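Esterase (PDB 4RGY) acts as a low-temperature-active alkaline esterase of the alpha/beta-hydrolase fold, probably hydrolysing ester substrates through a serine nucleophile. Local coordinates at residues A[94-97]-A[98-101]; A[128-131]-A[132-136]; A[56-59]-A[60-64]; A[67-70]-A[71-74]; A[171-174]-A[175-179]. All coordinates share one frame; numbering follows the deposited sequence.

Interaction 1: residues A[94-97]-A[98-101]; sequences QYWT and FISE
Trp96 and Ser100, one helical turn apart, meet twice, once through the backbone and once through the indole. The serine hydroxyl OG donates to Trp96 O at 2.7 Å, and Ser100 N donates to the same oxygen at 2.9 Å. The two donors arrive from opposite faces of the carbonyl plane, an example of a serine folding back on the preceding turn of its own helix. With OG between the backbone N and the carbonyl carbon (chi1 67°), the hydroxyl reaches back to that oxygen. Trp96 holds CG trans to its own N (chi1 168°), which swings the indole along the helix until Ser100 CB sits 3.9 Å from the centroid of the Trp96 six-membered ring, only 8° off its normal: a CH-pi contact over the face. Ile99 crosses the indole at about a right angle, its CG2 lying 3.9 Å from Trp96 CE3. With an alanine in place of Trp96, Ser100 CB would probably lose its aromatic cover and a gap would open toward Leu135. Two neighbouring side chains face other partners: Thr97 OG1 bonds to Asp88, and Glu101 forms a salt bridge with Arg142. The contact forms the first turns of helix 95-110, where Trp96 and Ser100 pack against helix 127-138 at Leu135, while Tyr95 turns to His82 in a loop.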
loop_
_atom_site.group_PDB
_atom_site.type_symbol
_atom_site.label_atom_id
_atom_site.label_comp_id
_atom_site.label_asym_id
_atom_site.label_seq_id
_atom_site.Cartn_x
_atom_site.Cartn_y
_atom_site.Cartn_z
ATOM N N GLN A 94 2.382 11.150 -22.847
ATOM C CA GLN A 94 1.520 12.321 -22.892
ATOM C C GLN A 94 1.057 12.749 -21.507
ATOM O O GLN A 94 -0.123 12.648 -21.172
ATOM C CB GLN A 94 0.327 12.045 -23.811
ATOM C CG GLN A 94 0.734 11.759 -25.255
ATOM C CD GLN A 94 1.231 12.990 -25.992
ATOM O OE1 GLN A 94 2.433 13.274 -26.025
ATOM N NE2 GLN A 94 0.306 13.727 -26.594
ATOM N N TYR A 95 1.996 13.254 -20.709
ATOM C CA TYR A 95 1.699 13.587 -19.315
ATOM C C TYR A 95 0.825 14.833 -19.110
ATOM O O TYR A 95 0.154 14.945 -18.095
ATOM C CB TYR A 95 2.983 13.708 -18.506
ATOM C CG TYR A 95 3.696 12.389 -18.280
ATOM C CD1 TYR A 95 3.360 11.570 -17.214
ATOM C CD2 TYR A 95 4.718 11.987 -19.128
ATOM C CE1 TYR A 95 4.029 10.368 -17.005
ATOM C CE2 TYR A 95 5.388 10.809 -18.925
ATOM C CZ TYR A 95 5.043 10.014 -17.862
ATOM O OH TYR A 95 5.725 8.830 -17.678
ATOM N N TRP A 96 0.835 15.761 -20.066
ATOM C CA TRP A 96 -0.075 16.908 -19.999
ATOM C C TRP A 96 -1.516 16.495 -20.273
ATOM O O TRP A 96 -2.431 16.895 -19.542
ATOM C CB TRP A 96 0.332 17.985 -20.999
ATOM C CG TRP A 96 -0.725 19.050 -21.184
ATOM C CD1 TRP A 96 -1.481 19.259 -22.305
ATOM C CD2 TRP A 96 -1.123 20.061 -20.238
ATOM N NE1 TRP A 96 -2.325 20.329 -22.115
ATOM C CE2 TRP A 96 -2.129 20.838 -20.859
ATOM C CE3 TRP A 96 -0.748 20.367 -18.921
ATOM C CZ2 TRP A 96 -2.748 21.915 -20.218
ATOM C CZ3 TRP A 96 -1.357 21.443 -18.288
ATOM C CH2 TRP A 96 -2.351 22.202 -18.939
ATOM N N THR A 97 -1.730 15.681 -21.303
ATOM C CA THR A 97 -3.077 15.207 -21.569
ATOM C C THR A 97 -3.552 14.349 -20.392
ATOM O O THR A 97 -4.720 14.392 -19.998
ATOM C CB THR A 97 -3.156 14.463 -22.915
ATOM O OG1 THR A 97 -2.870 15.397 -23.966
ATOM C CG2 THR A 97 -4.546 13.883 -23.155
ATOM N N PHE A 98 -2.631 13.592 -19.802
ATOM C CA PHE A 98 -2.950 12.820 -18.613
ATOM C C PHE A 98 -3.381 13.732 -17.461
ATOM O O PHE A 98 -4.468 13.563 -16.891
ATOM C CB PHE A 98 -1.733 11.979 -18.201
ATOM C CG PHE A 98 -1.890 11.294 -16.871
ATOM C CD1 PHE A 98 -2.822 10.267 -16.701
ATOM C CD2 PHE A 98 -1.099 11.667 -15.789
ATOM C CE1 PHE A 98 -2.965 9.629 -15.480
ATOM C CE2 PHE A 98 -1.233 11.027 -14.563
ATOM C CZ PHE A 98 -2.168 10.007 -14.409
ATOM N N ILE A 99 -2.539 14.697 -17.095
ATOM C CA ILE A 99 -2.834 15.493 -15.911
ATOM C C ILE A 99 -4.037 16.425 -16.108
ATOM O O ILE A 99 -4.788 16.688 -15.164
ATOM C CB ILE A 99 -1.591 16.269 -15.393
ATOM C CG1 ILE A 99 -1.779 16.695 -13.936
ATOM C CG2 ILE A 99 -1.267 17.481 -16.284
ATOM C CD1 ILE A 99 -1.805 15.546 -12.946
ATOM N N SER A 100 -4.235 16.908 -17.332
ATOM C CA SER A 100 -5.266 17.922 -17.573
ATOM C C SER A 100 -6.617 17.339 -17.978
ATOM O O SER A 100 -7.643 18.015 -17.860
ATOM C CB SER A 100 -4.798 18.919 -18.641
ATOM O OG SER A 100 -4.689 18.294 -19.912
ATOM N N GLU A 101 -6.626 16.094 -18.449
ATOM C CA GLU A 101 -7.857 15.485 -18.951
ATOM C C GLU A 101 -8.193 14.167 -18.252
ATOM O O GLU A 101 -9.211 14.053 -17.562
ATOM C CB GLU A 101 -7.777 15.272 -20.468
ATOM C CG GLU A 101 -7.465 16.527 -21.287
ATOM C CD GLU A 101 -8.630 17.493 -21.351
ATOM O OE1 GLU A 101 -9.768 17.077 -21.046
ATOM O OE2 GLU A 101 -8.408 18.671 -21.706
#

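Interaction 2: residues A[128-131]-A[132-136]; sequences GGYG and ALKLG
Tyr130 OH is gripped by two partners: it accepts from a water at 2.7 Å and is also hydrogen-bonded to the backbone oxygen of His189. The same water accepts from Lys134 NZ at 2.7 Å, so one molecule bridges phenol and ammonium one turn apart on helix 127-138. This is the helix that follows the probable nucleophile elbow of the alpha/beta-hydrolase fold, and it belongs to the beta-alpha-beta unit made with strands 120-125 and 145-149. The water lies in the plane of the Tyr130 ring, at its edge. Lys134 reaches it with a fully extended chain, all four torsions within about 8° of trans, and NZ has a second partner in the backbone oxygen of Tyr86. On the way out, Lys134 CD passes 3.9 Å from Tyr130 OH, the two side chains crossing at a slant. The charge is thus held in a buried setting by oxygens, and the water would probably be polarised between the two groups.

The backbone keeps regular helical spacing beneath, with Lys134 N donating to Tyr130 O at 2.9 Å. Gly128, Gly129 and Gly131 put no side chains on this first turn. The other side chains serve the surroundings: Ala132 rests on Val122 of strand 120-125, and Leu133 on Leu191 of helix 191-200. Leu135 lies over the carbonyl of the preceding turn, its CG 3.4 Å from Gly131 O.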
loop_
_atom_site.group_PDB
_atom_site.type_symbol
_atom_site.label_atom_id
_atom_site.label_comp_id
_atom_site.label_asym_id
_atom_site.label_seq_id
_atom_site.Cartn_x
_atom_site.Cartn_y
_atom_site.Cartn_z
ATOM N N GLY A 128 5.874 20.786 -10.014
ATOM C CA GLY A 128 4.434 20.785 -9.832
ATOM C C GLY A 128 3.832 22.165 -9.648
ATOM O O GLY A 128 2.629 22.349 -9.857
ATOM N N GLY A 129 4.648 23.130 -9.229
ATOM C CA GLY A 129 4.209 24.517 -9.198
ATOM C C GLY A 129 4.088 25.046 -10.621
ATOM O O GLY A 129 3.129 25.752 -10.961
ATOM N N TYR A 130 5.055 24.698 -11.461
ATOM C CA TYR A 130 4.957 24.957 -12.896
ATOM C C TYR A 130 3.691 24.286 -13.452
ATOM O O TYR A 130 2.888 24.891 -14.171
ATOM C CB TYR A 130 6.207 24.420 -13.613
ATOM C CG TYR A 130 6.041 24.376 -15.115
ATOM C CD1 TYR A 130 6.273 25.510 -15.885
ATOM C CD2 TYR A 130 5.647 23.210 -15.765
ATOM C CE1 TYR A 130 6.102 25.493 -17.256
ATOM C CE2 TYR A 130 5.468 23.180 -17.136
ATOM C CZ TYR A 130 5.708 24.320 -17.880
ATOM O OH TYR A 130 5.531 24.286 -19.238
ATOM N N GLY A 131 3.487 23.019 -13.093
ATOM C CA GLY A 131 2.315 22.306 -13.565
ATOM C C GLY A 131 1.002 22.926 -13.114
ATOM O O GLY A 131 0.054 22.989 -13.896
ATOM N N ALA A 132 0.940 23.374 -11.861
ATOM C CA ALA A 132 -0.271 23.997 -11.327
ATOM C C ALA A 132 -0.605 25.294 -12.056
ATOM O O ALA A 132 -1.759 25.524 -12.429
ATOM C CB ALA A 132 -0.122 24.254 -9.835
ATOM N N LEU A 133 0.395 26.149 -12.250
ATOM C CA LEU A 133 0.148 27.410 -12.940
ATOM C C LEU A 133 -0.140 27.194 -14.427
ATOM O O LEU A 133 -0.935 27.926 -15.015
ATOM C CB LEU A 133 1.299 28.398 -12.734
ATOM C CG LEU A 133 1.511 28.868 -11.297
ATOM C CD1 LEU A 133 2.593 29.915 -11.257
ATOM C CD2 LEU A 133 0.216 29.414 -10.710
ATOM N N LYS A 134 0.479 26.185 -15.032
ATOM C CA LYS A 134 0.141 25.816 -16.401
ATOM C C LYS A 134 -1.329 25.399 -16.518
ATOM O O LYS A 134 -2.045 25.844 -17.416
ATOM C CB LYS A 134 1.073 24.715 -16.906
ATOM C CG LYS A 134 0.860 24.350 -18.364
ATOM C CD LYS A 134 1.770 23.187 -18.766
ATOM C CE LYS A 134 1.457 22.662 -20.157
ATOM N NZ LYS A 134 2.222 21.401 -20.465
ATOM N N LEU A 135 -1.780 24.549 -15.599
ATOM C CA LEU A 135 -3.186 24.158 -15.559
ATOM C C LEU A 135 -4.101 25.364 -15.370
ATOM O O LEU A 135 -5.086 25.516 -16.096
ATOM C CB LEU A 135 -3.424 23.133 -14.449
ATOM C CG LEU A 135 -2.969 21.718 -14.824
ATOM C CD1 LEU A 135 -2.861 20.876 -13.562
ATOM C CD2 LEU A 135 -3.917 21.048 -15.819
ATOM N N GLY A 136 -3.770 26.228 -14.414
ATOM C CA GLY A 136 -4.619 27.364 -14.113
ATOM C C GLY A 136 -4.702 28.352 -15.263
ATOM O O GLY A 136 -5.756 28.956 -15.491
HETATM O O HOH W 1 4.878 22.065 -20.718
#

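Interaction 3: residues A[56-59]-A[60-64]; sequences HTIW and LRRTS
Ile58 CD1 lies over the centre of one face of the Arg62 guanidinium, 3.8 Å from Arg62 CZ. The Arg61 guanidinium is instead met at its edge, where Arg61 NH1 donates to Thr57 OG1 at 3.0 Å. That bond is fairly straight, at 162°, and the threonine oxygen lies in the guanidinium plane. Thr57 and Arg61 run side by side, and the bend at chi3 of Arg61 (67°) turns its end back to the hydroxyl, which is also bonded to Asp55. Arg62 bends earlier, at chi2 (-59°), and its CG packs 3.6 Å from Ile58 CD1. The Trp59 indole receives Thr63 CG2 at a slant, 3.7 Å from CE3, and meets Trp247 edge-to-face. At the end of helix 58-62, Thr63 OG1 donates to Trp59 O at 2.7 Å, while Thr63 N makes a weak bond to that oxygen. A water donates to His56 O and accepts from Leu60 N at 3.0 Å, spanning the entry to the helix. Both arginines reach across the assembly: Arg61 NE and Arg62 NH2 form salt bridges with Glu66 of the second subunit. The chemistry is therefore divided by direction: a threonine and an isoleucine steady the two guanidinium groups within the chain, and the one carboxylate of Glu66 of the second subunit, shared by both, probably offsets part of their charge at the interface.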
loop_
_atom_site.group_PDB
_atom_site.type_symbol
_atom_site.label_atom_id
_atom_site.label_comp_id
_atom_site.label_asym_id
_atom_site.label_seq_id
_atom_site.Cartn_x
_atom_site.Cartn_y
_atom_site.Cartn_z
ATOM N N HIS A 56 3.778 10.033 -6.302
ATOM C CA HIS A 56 2.478 10.347 -5.711
ATOM C C HIS A 56 2.439 10.173 -4.194
ATOM O O HIS A 56 1.398 10.398 -3.584
ATOM C CB HIS A 56 1.452 9.382 -6.305
ATOM C CG HIS A 56 1.782 7.953 -6.028
ATOM N ND1 HIS A 56 2.851 7.314 -6.622
ATOM C CD2 HIS A 56 1.243 7.062 -5.162
ATOM C CE1 HIS A 56 2.938 6.082 -6.158
ATOM N NE2 HIS A 56 1.972 5.901 -5.274
ATOM N N THR A 57 3.543 9.739 -3.593
ATOM C CA THR A 57 3.568 9.460 -2.153
ATOM C C THR A 57 4.237 10.556 -1.319
ATOM O O THR A 57 4.139 10.555 -0.091
ATOM C CB THR A 57 4.312 8.139 -1.814
ATOM O OG1 THR A 57 5.722 8.322 -1.978
ATOM C CG2 THR A 57 3.827 6.962 -2.672
ATOM N N ILE A 58 4.960 11.453 -1.977
ATOM C CA ILE A 58 5.822 12.375 -1.243
ATOM C C ILE A 58 5.075 13.384 -0.376
ATOM O O ILE A 58 5.507 13.671 0.749
ATOM C CB ILE A 58 6.813 13.093 -2.195
ATOM C CG1 ILE A 58 7.930 13.773 -1.408
ATOM C CG2 ILE A 58 6.108 14.102 -3.102
ATOM C CD1 ILE A 58 9.036 12.824 -1.022
ATOM N N TRP A 59 3.958 13.920 -0.863
ATOM C CA TRP A 59 3.213 14.884 -0.063
ATOM C C TRP A 59 2.733 14.253 1.248
ATOM O O TRP A 59 2.841 14.861 2.311
ATOM C CB TRP A 59 2.031 15.474 -0.842
ATOM C CG TRP A 59 2.391 16.684 -1.670
ATOM C CD1 TRP A 59 2.632 16.725 -3.006
ATOM C CD2 TRP A 59 2.546 18.028 -1.191
ATOM N NE1 TRP A 59 2.933 18.013 -3.397
ATOM C CE2 TRP A 59 2.892 18.829 -2.298
ATOM C CE3 TRP A 59 2.437 18.629 0.069
ATOM C CZ2 TRP A 59 3.115 20.201 -2.188
ATOM C CZ3 TRP A 59 2.661 20.000 0.181
ATOM C CH2 TRP A 59 3.002 20.768 -0.945
ATOM N N LEU A 60 2.241 13.023 1.182
ATOM C CA LEU A 60 1.745 12.349 2.377
ATOM C C LEU A 60 2.881 12.077 3.360
ATOM O O LEU A 60 2.710 12.225 4.586
ATOM C CB LEU A 60 1.063 11.035 1.991
ATOM C CG LEU A 60 0.307 10.345 3.127
ATOM C CD1 LEU A 60 -1.009 11.049 3.409
ATOM C CD2 LEU A 60 0.070 8.876 2.808
ATOM N N ARG A 61 4.031 11.673 2.823
ATOM C CA ARG A 61 5.156 11.268 3.649
ATOM C C ARG A 61 5.858 12.432 4.329
ATOM O O ARG A 61 6.148 12.359 5.516
ATOM C CB ARG A 61 6.151 10.439 2.844
ATOM C CG ARG A 61 5.583 9.109 2.367
ATOM C CD ARG A 61 6.356 8.544 1.186
ATOM N NE ARG A 61 7.719 8.150 1.535
ATOM C CZ ARG A 61 8.567 7.582 0.683
ATOM N NH1 ARG A 61 8.189 7.339 -0.574
ATOM N NH2 ARG A 61 9.794 7.260 1.076
ATOM N N ARG A 62 6.119 13.505 3.589
ATOM C CA ARG A 62 6.992 14.573 4.084
ATOM C C ARG A 62 6.268 15.784 4.646
ATOM O O ARG A 62 6.909 16.752 5.063
ATOM C CB ARG A 62 7.935 15.016 2.973
ATOM C CG ARG A 62 8.679 13.867 2.355
ATOM C CD ARG A 62 9.499 13.141 3.390
ATOM N NE ARG A 62 10.035 11.905 2.834
ATOM C CZ ARG A 62 11.083 11.861 2.025
ATOM N NH1 ARG A 62 11.705 12.984 1.696
ATOM N NH2 ARG A 62 11.511 10.697 1.546
ATOM N N THR A 63 4.939 15.744 4.633
ATOM C CA THR A 63 4.128 16.790 5.255
ATOM C C THR A 63 3.013 16.156 6.057
ATOM O O THR A 63 2.809 14.933 6.005
ATOM C CB THR A 63 3.466 17.759 4.233
ATOM O OG1 THR A 63 2.335 17.137 3.604
ATOM C CG2 THR A 63 4.463 18.229 3.188
ATOM N N SER A 64 2.256 16.994 6.757
ATOM C CA SER A 64 1.050 16.527 7.431
ATOM C C SER A 64 -0.211 16.958 6.678
ATOM O O SER A 64 -1.231 17.262 7.297
ATOM C CB SER A 64 1.013 17.017 8.879
ATOM O OG SER A 64 2.093 16.478 9.619
HETATM O O HOH W 2 1.117 11.844 -1.296
#

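Interaction 4: residues A[67-70]-A[71-74]; sequences RYVA and EMGL
Met72 folds back over Val69 and Tyr68. Its CB lies 3.4 Å from Val69 O, CG follows at 3.7 Å from the same Val69 O, and SD then comes 3.8 Å from Tyr68 O while lying near Val69 CA. A trans chi2 (-177°) carries the sulfur back along the chain, and the bend at chi3 (59°) turns CE aside; the side chain also touches Leu263 near the chain's end.

The backbone beneath makes a single direct bond across the contact, Met72 N to Val69 O at 2.9 Å. The bond spans three residues rather than the four of an alpha-helix, and its donor stands above the carbonyl plane. Three waters carry much of the remaining polar pairing. One donates to Tyr68 O and accepts from Glu71 N; another donates to Val69 O at 2.6 Å and accepts from Leu74 N; the third joins Ala70 O to Gly73 N in the same way. Val69 O thus receives both an amide and a water. On the apolar side, Val69 CG1 meets Leu74 CD2 at 4.1 Å, the side chains crossing nearly at right angles, and both rest on Leu258 of helix 247-260. Gly73 takes a positive phi, and the chain bends there before the strand. The arrangement is that of a hydrated helix-to-strand connection in an alpha/beta fold, leading from helix 65-68 into strand 75-79 of the central sheet.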
loop_
_atom_site.group_PDB
_atom_site.type_symbol
_atom_site.label_atom_id
_atom_site.label_comp_id
_atom_site.label_asym_id
_atom_site.label_seq_id
_atom_site.Cartn_x
_atom_site.Cartn_y
_atom_site.Cartn_z
ATOM N N ARG A 67 -3.696 15.819 7.832
ATOM C CA ARG A 67 -4.147 16.538 9.017
ATOM C C ARG A 67 -4.567 17.970 8.687
ATOM O O ARG A 67 -5.587 18.453 9.174
ATOM C CB ARG A 67 -3.057 16.506 10.088
ATOM C CG ARG A 67 -3.332 17.411 11.276
ATOM C CD ARG A 67 -2.474 17.021 12.481
ATOM N NE ARG A 67 -1.044 17.031 12.176
ATOM C CZ ARG A 67 -0.287 18.118 12.206
ATOM N NH1 ARG A 67 -0.827 19.289 12.518
ATOM N NH2 ARG A 67 1.005 18.048 11.929
ATOM N N TYR A 68 -3.811 18.635 7.823
ATOM C CA TYR A 68 -4.103 20.030 7.522
ATOM C C TYR A 68 -5.473 20.226 6.874
ATOM O O TYR A 68 -6.107 21.269 7.059
ATOM C CB TYR A 68 -3.008 20.632 6.639
ATOM C CG TYR A 68 -1.629 20.641 7.265
ATOM C CD1 TYR A 68 -1.463 20.797 8.637
ATOM C CD2 TYR A 68 -0.491 20.509 6.480
ATOM C CE1 TYR A 68 -0.202 20.813 9.204
ATOM C CE2 TYR A 68 0.773 20.524 7.039
ATOM C CZ TYR A 68 0.911 20.676 8.400
ATOM O OH TYR A 68 2.161 20.687 8.981
ATOM N N VAL A 69 -5.940 19.241 6.116
ATOM C CA VAL A 69 -7.223 19.388 5.429
ATOM C C VAL A 69 -8.394 18.791 6.209
ATOM O O VAL A 69 -9.541 18.910 5.788
ATOM C CB VAL A 69 -7.200 18.745 4.031
ATOM C CG1 VAL A 69 -6.118 19.388 3.176
ATOM C CG2 VAL A 69 -6.990 17.222 4.108
ATOM N N ALA A 70 -8.104 18.167 7.342
ATOM C CA ALA A 70 -9.080 17.310 8.027
ATOM C C ALA A 70 -10.422 17.972 8.364
ATOM O O ALA A 70 -11.444 17.289 8.438
ATOM C CB ALA A 70 -8.461 16.688 9.278
ATOM N N GLU A 71 -10.428 19.284 8.568
ATOM C CA GLU A 71 -11.669 19.968 8.940
ATOM C C GLU A 71 -12.255 20.816 7.815
ATOM O O GLU A 71 -13.201 21.579 8.029
ATOM C CB GLU A 71 -11.459 20.833 10.187
ATOM C CG GLU A 71 -10.973 20.060 11.401
ATOM C CD GLU A 71 -11.862 18.879 11.732
ATOM O OE1 GLU A 71 -13.096 18.986 11.557
ATOM O OE2 GLU A 71 -11.323 17.836 12.162
ATOM N N MET A 72 -11.712 20.666 6.613
ATOM C CA MET A 72 -12.056 21.560 5.515
ATOM C C MET A 72 -13.138 21.030 4.580
ATOM O O MET A 72 -13.675 21.781 3.769
ATOM C CB MET A 72 -10.802 21.913 4.715
ATOM C CG MET A 72 -9.721 22.577 5.547
ATOM S SD MET A 72 -8.298 23.069 4.562
ATOM C CE MET A 72 -9.043 24.178 3.361
ATOM N N GLY A 73 -13.457 19.744 4.674
ATOM C CA GLY A 73 -14.396 19.146 3.738
ATOM C C GLY A 73 -13.811 19.129 2.334
ATOM O O GLY A 73 -14.524 19.311 1.340
ATOM N N LEU A 74 -12.504 18.895 2.272
ATOM C CA LEU A 74 -11.720 19.012 1.047
ATOM C C LEU A 74 -11.043 17.685 0.737
ATOM O O LEU A 74 -10.340 17.137 1.581
ATOM C CB LEU A 74 -10.637 20.083 1.226
ATOM C CG LEU A 74 -9.658 20.338 0.077
ATOM C CD1 LEU A 74 -10.414 20.921 -1.083
ATOM C CD2 LEU A 74 -8.550 21.269 0.535
HETATM O O HOH W 3 -8.281 21.436 8.610
HETATM O O HOH W 4 -11.013 17.541 4.212
HETATM O O HOH W 5 -13.152 17.300 6.249
#

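Interaction 5: residues A[171-174]-A[175-179]; sequences VAEQ and RNIFG
Gln174 and Phe178 lie side by side on helix 170-178, a helix peripheral to the alpha/beta-hydrolase core, with Gln174 NE2 at the edge of the phenyl ring and 3.3 Å from Phe178 CE2. The amide and ring planes stand 53° apart; the bend at chi2 of Gln174 (-61°) brings the amide along the ring. Backbone needs are met by the usual pairing four residues apart: Asn176 N donates to Ala172 O at 2.9 Å and Phe178 N to Gln174 O at 2.8 Å. Gly179 N closes the end on Arg175 O, where its positive phi lets the chain leave the helix.

Two polar side chains find partners beyond the helix. Glu173 OE1 forms a salt bridge with Arg83. Asn176 OD1 accepts from His91 ND1 of the third subunit, although it also sits 3.3 Å from Ala172 O, a second acceptor. A leucine in place of Asn176 would probably leave that histidine without its mate and weaken the polar link between the subunits. The Asn176 backbone is bonded to His91 of its own chain as well, so this residue meets two copies of that histidine, one in its own chain and one in the third subunit. At the exposed margin Arg175 runs extended beside Val171, whose CG1 lies over one guanidinium face, offset toward the rim, 3.3 Å from Arg175 NH1.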
loop_
_atom_site.group_PDB
_atom_site.type_symbol
_atom_site.label_atom_id
_atom_site.label_comp_id
_atom_site.label_asym_id
_atom_site.label_seq_id
_atom_site.Cartn_x
_atom_site.Cartn_y
_atom_site.Cartn_z
ATOM N N VAL A 171 20.363 18.579 -20.188
ATOM C CA VAL A 171 19.924 19.184 -21.439
ATOM C C VAL A 171 19.200 18.171 -22.332
ATOM O O VAL A 171 18.166 18.480 -22.928
ATOM C CB VAL A 171 21.104 19.831 -22.205
ATOM C CG1 VAL A 171 20.653 20.302 -23.578
ATOM C CG2 VAL A 171 21.675 20.988 -21.411
ATOM N N ALA A 172 19.739 16.959 -22.427
ATOM C CA ALA A 172 19.077 15.920 -23.207
ATOM C C ALA A 172 17.677 15.637 -22.664
ATOM O O ALA A 172 16.738 15.432 -23.440
ATOM C CB ALA A 172 19.913 14.645 -23.237
ATOM N N GLU A 173 17.531 15.644 -21.341
ATOM C CA GLU A 173 16.227 15.403 -20.734
ATOM C C GLU A 173 15.256 16.534 -21.057
ATOM O O GLU A 173 14.086 16.287 -21.357
ATOM C CB GLU A 173 16.340 15.210 -19.220
ATOM C CG GLU A 173 14.985 14.998 -18.540
ATOM C CD GLU A 173 15.109 14.572 -17.090
ATOM O OE1 GLU A 173 15.836 15.242 -16.328
ATOM O OE2 GLU A 173 14.470 13.572 -16.705
ATOM N N GLN A 174 15.738 17.774 -21.011
ATOM C CA GLN A 174 14.892 18.904 -21.372
ATOM C C GLN A 174 14.423 18.787 -22.824
ATOM O O GLN A 174 13.275 19.105 -23.144
ATOM C CB GLN A 174 15.620 20.227 -21.117
ATOM C CG GLN A 174 15.878 20.500 -19.632
ATOM C CD GLN A 174 14.596 20.585 -18.826
ATOM O OE1 GLN A 174 14.349 19.778 -17.920
ATOM N NE2 GLN A 174 13.767 21.568 -19.147
ATOM N N ARG A 175 15.303 18.304 -23.700
ATOM C CA ARG A 175 14.918 18.056 -25.086
ATOM C C ARG A 175 13.886 16.938 -25.212
ATOM O O ARG A 175 12.958 17.036 -26.013
ATOM C CB ARG A 175 16.144 17.774 -25.958
ATOM C CG ARG A 175 17.044 18.991 -26.101
ATOM C CD ARG A 175 18.068 18.817 -27.211
ATOM N NE ARG A 175 18.782 20.070 -27.446
ATOM C CZ ARG A 175 20.075 20.252 -27.206
ATOM N NH1 ARG A 175 20.817 19.254 -26.748
ATOM N NH2 ARG A 175 20.632 21.431 -27.445
ATOM N N ASN A 176 14.017 15.897 -24.399
ATOM C CA ASN A 176 13.007 14.839 -24.385
ATOM C C ASN A 176 11.647 15.373 -23.958
ATOM O O ASN A 176 10.612 14.979 -24.495
ATOM C CB ASN A 176 13.408 13.704 -23.449
ATOM C CG ASN A 176 14.658 12.982 -23.905
ATOM O OD1 ASN A 176 15.049 13.057 -25.067
ATOM N ND2 ASN A 176 15.294 12.274 -22.976
ATOM N N ILE A 177 11.654 16.279 -22.989
ATOM C CA ILE A 177 10.413 16.871 -22.512
ATOM C C ILE A 177 9.829 17.861 -23.519
ATOM O O ILE A 177 8.678 17.720 -23.945
ATOM C CB ILE A 177 10.623 17.587 -21.165
ATOM C CG1 ILE A 177 10.994 16.570 -20.078
ATOM C CG2 ILE A 177 9.363 18.356 -20.774
ATOM C CD1 ILE A 177 11.580 17.200 -18.837
ATOM N N PHE A 178 10.638 18.835 -23.933
ATOM C CA PHE A 178 10.135 19.995 -24.665
ATOM C C PHE A 178 10.409 20.015 -26.156
ATOM O O PHE A 178 9.825 20.832 -26.870
ATOM C CB PHE A 178 10.694 21.284 -24.057
ATOM C CG PHE A 178 10.221 21.544 -22.660
ATOM C CD1 PHE A 178 8.892 21.860 -22.423
ATOM C CD2 PHE A 178 11.099 21.478 -21.585
ATOM C CE1 PHE A 178 8.435 22.099 -21.143
ATOM C CE2 PHE A 178 10.653 21.713 -20.299
ATOM C CZ PHE A 178 9.312 22.031 -20.080
ATOM N N GLY A 179 11.294 19.141 -26.627
ATOM C CA GLY A 179 11.675 19.145 -28.033
ATOM C C GLY A 179 12.721 20.192 -28.360
ATOM O O GLY A 179 13.803 20.201 -27.775
#

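Interactions 1 and 2 form the closest pairing in the set: their centres are 12 Å apart, and Trp96 CE3 packs 3.4 Å from Lys134 CE, joining helix 95-110 to the helix after the probable nucleophile elbow. Interaction 2 also reaches interaction 5, Tyr130 OH lying 4.1 Å from Phe178 CE1. It thus links interactions 1 and 5, and its Gly128 lies close to the probable Ser126, His245 and Asp216 triad. Interactions 3 and 4 follow each other in sequence and border helix 247-260, with nearest atoms of interactions 2 and 3 about 7 Å apart. Interactions 4 and 5, with centres 38 Å apart, lie on opposite sides of the chain's centre, yet both have residues meeting other subunits.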